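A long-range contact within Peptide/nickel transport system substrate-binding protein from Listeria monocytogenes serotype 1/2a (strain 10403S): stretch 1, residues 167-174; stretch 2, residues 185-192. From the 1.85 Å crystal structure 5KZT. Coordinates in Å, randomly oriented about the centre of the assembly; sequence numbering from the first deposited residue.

Stretch 1, residues 167-174: FPLNEKFV
Stretch 2 185-192: SDNMLFNG

No direct hydrogen bond joins these two stretches; their closest packing sets a leucine methine over an aromatic face, and one water bridges them at the far end. Leu 189 CG lies 3.6 Å from the centroid of the Phe 173 ring, 13° off the ring normal, so its C-H can meet the pi cloud almost head-on. The example illustrates a general principle: where backbones do not pair, a single ring can be the centre of a contact, its face taking aliphatic carbon and its polarised edge approaching carbonyl oxygen.

Stretch 1 runs extended from Phe 167 to Leu 169 (phi/psi -70/153, -72/157 and -135/147), passes Asn 170 at -83/102, and enters a helix at Glu 171 with values near -60/-45. In stretch 2, Asp 186 (-67/-22) and Asn 187 (-105/28) form a bent segment, Met 188 to Phe 190 are extended near -120/145, and Asn 191 turns at -133/18. The two chains run in opposite senses: Pro 168 CA faces Asn 191 CA at 8.9 Å and Phe 173 CA faces Leu 189 CA at 7.6 Å, separations too wide for backbone pairing.

Phe 173 lies in the first turn of the helix, where its backbone N is capped. Asn 170, at the N-cap with chi1 t (-175°) and chi2 -64°, accepts a capping bond from Phe 173 N to its OD1 at 2.9 Å, while Val 174 N bonds to Asn 170 O at 3.0 Å. Phe 173, chi1 t (-177°) and chi2 89°, points toward stretch 2 and has 98 Å² covered by it, the largest covered area of any residue here. Leu 189 points back with chi1 m (-89°) and chi2 t (-169°). Leu 189 CG is 3.6 Å from Phe 173 CG, and Leu 189 CD1 is 3.7 Å from Asn 170 CB.

At the ring edge, near its plane, Asn 187 O lies 3.5 Å from Phe 173 CE2 and Asp 186 O lies 4.1 Å from Phe 173 CZ, an approach that suits the slightly positive aromatic hydrogens. Met 188 points its CB away and meets the ring obliquely through backbone, Met 188 C being 3.6 Å from Phe 173 CE2.

At the other end, Asn 191, chi1 p (75°) and chi2 -40°, brings ND2 to 3.8 Å from Pro 168 CG, a van der Waals contact against the C-gamma endo ring. A water donates to Pro 168 O and to Asn 191 OD1, each 2.8 Å from the water oxygen, bridging two acceptors that could not bond each other.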

ATOM      1  N   PHE A 167      14.269   1.564  -5.723  1.00 13.82           N
ATOM      2  CA  PHE A 167      15.521   1.401  -4.981  1.00 14.53           C
ATOM      3  C   PHE A 167      16.508   0.586  -5.819  1.00 15.03           C
ATOM      4  O   PHE A 167      16.079  -0.240  -6.614  1.00 15.02           O
ATOM      5  CB  PHE A 167      15.268   0.674  -3.660  1.00 14.57           C
ATOM      6  CG  PHE A 167      14.532   1.488  -2.616  1.00 14.69           C
ATOM      7  CD1 PHE A 167      14.036   2.777  -2.868  1.00 14.66           C
ATOM      8  CD2 PHE A 167      14.305   0.926  -1.369  1.00 14.79           C
ATOM      9  CE1 PHE A 167      13.361   3.481  -1.893  1.00 15.15           C
ATOM     10  CE2 PHE A 167      13.635   1.631  -0.384  1.00 15.24           C
ATOM     11  CZ  PHE A 167      13.159   2.906  -0.639  1.00 15.17           C
ATOM     12  N   PRO A 168      17.825   0.784  -5.605  1.00 15.45           N
ATOM     13  CA  PRO A 168      18.841  -0.048  -6.245  1.00 15.90           C
ATOM     14  C   PRO A 168      18.901  -1.464  -5.672  1.00 16.30           C
ATOM     15  O   PRO A 168      18.413  -1.716  -4.561  1.00 15.77           O
ATOM     16  CB  PRO A 168      20.130   0.710  -5.967  1.00 16.43           C
ATOM     17  CG  PRO A 168      19.885   1.368  -4.647  1.00 16.47           C
ATOM     18  CD  PRO A 168      18.417   1.692  -4.602  1.00 15.69           C
ATOM     19  N   LEU A 169      19.436  -2.381  -6.479  1.00 17.01           N
ATOM     20  CA  LEU A 169      19.719  -3.751  -6.067  1.00 17.86           C
ATOM     21  C   LEU A 169      21.108  -4.145  -6.547  1.00 18.77           C
ATOM     22  O   LEU A 169      21.563  -3.696  -7.601  1.00 18.68           O
ATOM     23  CB  LEU A 169      18.674  -4.713  -6.636  1.00 18.03           C
ATOM     24  CG  LEU A 169      17.281  -4.579  -6.018  1.00 17.72           C
ATOM     25  CD1 LEU A 169      16.271  -5.362  -6.847  1.00 17.97           C
ATOM     26  CD2 LEU A 169      17.278  -5.044  -4.562  1.00 18.16           C
ATOM     27  N   ASN A 170      21.763  -4.979  -5.749  1.00 19.20           N
ATOM     28  CA  ASN A 170      23.065  -5.521  -6.058  1.00 20.55           C
ATOM     29  C   ASN A 170      22.926  -6.741  -6.967  1.00 20.73           C
ATOM     30  O   ASN A 170      22.612  -7.819  -6.499  1.00 20.70           O
ATOM     31  CB  ASN A 170      23.766  -5.887  -4.752  1.00 21.36           C
ATOM     32  CG  ASN A 170      25.191  -6.353  -4.963  1.00 22.85           C
ATOM     33  OD1 ASN A 170      25.459  -7.380  -5.601  1.00 23.43           O
ATOM     34  ND2 ASN A 170      26.122  -5.596  -4.407  1.00 23.47           N
ATOM     35  N   GLU A 171      23.188  -6.572  -8.267  1.00 21.62           N
ATOM     36  CA  GLU A 171      22.938  -7.634  -9.255  1.00 22.20           C
ATOM     37  C   GLU A 171      23.659  -8.932  -8.914  1.00 23.87           C
ATOM     38  O   GLU A 171      23.087 -10.020  -9.027  1.00 24.14           O
ATOM     39  CB  GLU A 171      23.334  -7.196 -10.659  1.00 22.76           C
ATOM     40  CG  GLU A 171      23.155  -8.281 -11.721  1.00 23.45           C
ATOM     41  CD  GLU A 171      23.320  -7.772 -13.130  1.00 24.13           C
ATOM     42  OE1 GLU A 171      23.642  -6.594 -13.329  1.00 24.19           O
ATOM     43  OE2 GLU A 171      23.146  -8.573 -14.049  1.00 25.06           O
ATOM     44  N   LYS A 172      24.909  -8.812  -8.494  1.00 24.99           N
ATOM     45  CA  LYS A 172      25.701  -9.986  -8.156  1.00 26.75           C
ATOM     46  C   LYS A 172      25.053 -10.802  -7.034  1.00 25.92           C
ATOM     47  O   LYS A 172      24.939 -12.025  -7.107  1.00 27.07           O
ATOM     48  CB  LYS A 172      27.120  -9.570  -7.770  1.00 28.59           C
ATOM     49  CG  LYS A 172      28.109 -10.717  -7.736  1.00 31.21           C
ATOM     50  CD  LYS A 172      29.563 -10.232  -7.786  1.00 33.14           C
ATOM     51  CE  LYS A 172      29.947  -9.446  -6.532  1.00 33.88           C
ATOM     52  NZ  LYS A 172      31.366  -9.686  -6.117  1.00 36.15           N
ATOM     53  N   PHE A 173      24.631 -10.118  -6.000  1.00 24.69           N
ATOM     54  CA  PHE A 173      23.992 -10.775  -4.874  1.00 24.22           C
ATOM     55  C   PHE A 173      22.626 -11.389  -5.232  1.00 23.57           C
ATOM     56  O   PHE A 173      22.353 -12.541  -4.870  1.00 23.98           O
ATOM     57  CB  PHE A 173      23.834  -9.790  -3.726  1.00 23.71           C
ATOM     58  CG  PHE A 173      23.254 -10.403  -2.489  1.00 23.59           C
ATOM     59  CD1 PHE A 173      24.075 -10.986  -1.537  1.00 24.60           C
ATOM     60  CD2 PHE A 173      21.883 -10.375  -2.263  1.00 22.88           C
ATOM     61  CE1 PHE A 173      23.547 -11.545  -0.375  1.00 24.67           C
ATOM     62  CE2 PHE A 173      21.336 -10.932  -1.105  1.00 22.72           C
ATOM     63  CZ  PHE A 173      22.174 -11.514  -0.153  1.00 24.03           C
ATOM     64  N   VAL A 174      21.782 -10.622  -5.925  1.00 22.25           N
ATOM     65  CA  VAL A 174      20.461 -11.092  -6.333  1.00 21.82           C
ATOM     66  C   VAL A 174      20.595 -12.328  -7.208  1.00 23.02           C
ATOM     67  O   VAL A 174      19.877 -13.314  -7.005  1.00 22.81           O
ATOM     68  CB  VAL A 174      19.621  -9.997  -7.056  1.00 20.87           C
ATOM     69  CG1 VAL A 174      18.304 -10.562  -7.580  1.00 20.77           C
ATOM     70  CG2 VAL A 174      19.291  -8.850  -6.104  1.00 20.23           C
ATOM     71  N   SER A 185      16.015 -13.076   5.867  1.00 21.96           N
ATOM     72  CA  SER A 185      16.955 -11.966   6.067  1.00 21.59           C
ATOM     73  C   SER A 185      18.407 -12.295   5.698  1.00 22.48           C
ATOM     74  O   SER A 185      19.171 -11.379   5.393  1.00 22.02           O
ATOM     75  CB  SER A 185      16.871 -11.406   7.492  1.00 21.44           C
ATOM     76  OG  SER A 185      16.939 -12.417   8.453  1.00 22.16           O
ATOM     77  N   ASP A 186      18.781 -13.578   5.713  1.00 23.75           N
ATOM     78  CA  ASP A 186      20.091 -14.007   5.168  1.00 24.83           C
ATOM     79  C   ASP A 186      20.218 -13.828   3.666  1.00 24.68           C
ATOM     80  O   ASP A 186      21.340 -13.800   3.153  1.00 25.29           O
ATOM     81  CB  ASP A 186      20.380 -15.480   5.454  1.00 26.35           C
ATOM     82  CG  ASP A 186      20.631 -15.758   6.903  1.00 27.26           C
ATOM     83  OD1 ASP A 186      21.032 -14.843   7.651  1.00 27.00           O
ATOM     84  OD2 ASP A 186      20.438 -16.930   7.284  1.00 28.96           O
ATOM     85  N   ASN A 187      19.089 -13.767   2.965  1.00 24.00           N
ATOM     86  CA  ASN A 187      19.065 -13.615   1.507  1.00 24.11           C
ATOM     87  C   ASN A 187      18.683 -12.211   1.020  1.00 22.85           C
ATOM     88  O   ASN A 187      18.165 -12.046  -0.080  1.00 22.11           O
ATOM     89  CB  ASN A 187      18.147 -14.683   0.908  1.00 24.77           C
ATOM     90  CG  ASN A 187      18.746 -16.067   1.015  1.00 26.58           C
ATOM     91  OD1 ASN A 187      19.434 -16.388   1.985  1.00 27.51           O
ATOM     92  ND2 ASN A 187      18.523 -16.883   0.007  1.00 27.78           N
ATOM     93  N   MET A 188      18.981 -11.213   1.847  1.00 22.68           N
ATOM     94  CA  MET A 188      18.836  -9.812   1.514  1.00 22.24           C
ATOM     95  C   MET A 188      20.157  -9.086   1.752  1.00 22.28           C
ATOM     96  O   MET A 188      20.952  -9.496   2.607  1.00 22.65           O
ATOM     97  CB  MET A 188      17.773  -9.169   2.413  1.00 22.26           C
ATOM     98  CG  MET A 188      16.395  -9.804   2.355  1.00 22.59           C
ATOM     99  SD  MET A 188      15.288  -9.175   3.638  1.00 23.00           S
ATOM    100  CE  MET A 188      15.104  -7.503   3.008  1.00 22.43           C
ATOM    101  N   LEU A 189      20.380  -8.021   0.983  1.00 21.73           N
ATOM    102  CA  LEU A 189      21.437  -7.029   1.231  1.00 21.90           C
ATOM    103  C   LEU A 189      20.839  -5.659   1.541  1.00 20.83           C
ATOM    104  O   LEU A 189      19.803  -5.280   1.001  1.00 20.22           O
ATOM    105  CB  LEU A 189      22.366  -6.860   0.024  1.00 22.61           C
ATOM    106  CG  LEU A 189      23.613  -7.704  -0.200  1.00 23.88           C
ATOM    107  CD1 LEU A 189      24.435  -7.078  -1.327  1.00 24.23           C
ATOM    108  CD2 LEU A 189      24.450  -7.888   1.064  1.00 24.57           C
ATOM    109  N   PHE A 190      21.538  -4.900   2.375  1.00 20.50           N
ATOM    110  CA  PHE A 190      21.006  -3.678   2.964  1.00 19.84           C
ATOM    111  C   PHE A 190      21.868  -2.471   2.604  1.00 20.06           C
ATOM    112  O   PHE A 190      23.099  -2.555   2.577  1.00 20.88           O
ATOM    113  CB  PHE A 190      20.914  -3.850   4.491  1.00 19.85           C
ATOM    114  CG  PHE A 190      20.343  -5.176   4.897  1.00 19.79           C
ATOM    115  CD1 PHE A 190      19.026  -5.515   4.554  1.00 19.41           C
ATOM    116  CD2 PHE A 190      21.127  -6.126   5.559  1.00 20.70           C
ATOM    117  CE1 PHE A 190      18.496  -6.766   4.909  1.00 19.42           C
ATOM    118  CE2 PHE A 190      20.609  -7.372   5.906  1.00 20.72           C
ATOM    119  CZ  PHE A 190      19.298  -7.696   5.578  1.00 20.27           C
ATOM    120  N   ASN A 191      21.209  -1.360   2.277  1.00 19.28           N
ATOM    121  CA  ASN A 191      21.900  -0.086   2.082  1.00 19.52           C
ATOM    122  C   ASN A 191      21.192   1.044   2.814  1.00 19.09           C
ATOM    123  O   ASN A 191      21.452   2.205   2.541  1.00 19.13           O
ATOM    124  CB  ASN A 191      22.070   0.244   0.582  1.00 19.46           C
ATOM    125  CG  ASN A 191      20.785   0.717  -0.082  1.00 18.70           C
ATOM    126  OD1 ASN A 191      19.707   0.189   0.188  1.00 18.00           O
ATOM    127  ND2 ASN A 191      20.894   1.703  -0.967  1.00 18.74           N
ATOM    128  N   GLY A 192      20.338   0.696   3.774  1.00 18.63           N
ATOM    129  CA  GLY A 192      19.552   1.673   4.512  1.00 18.47           C
ATOM    130  C   GLY A 192      20.022   1.777   5.954  1.00 18.91           C
ATOM    131  O   GLY A 192      21.043   1.204   6.312  1.00 19.67           O
TER
HETATM  132  O   HOH W   1      18.107  -0.590  -2.035  1.00 26.33           O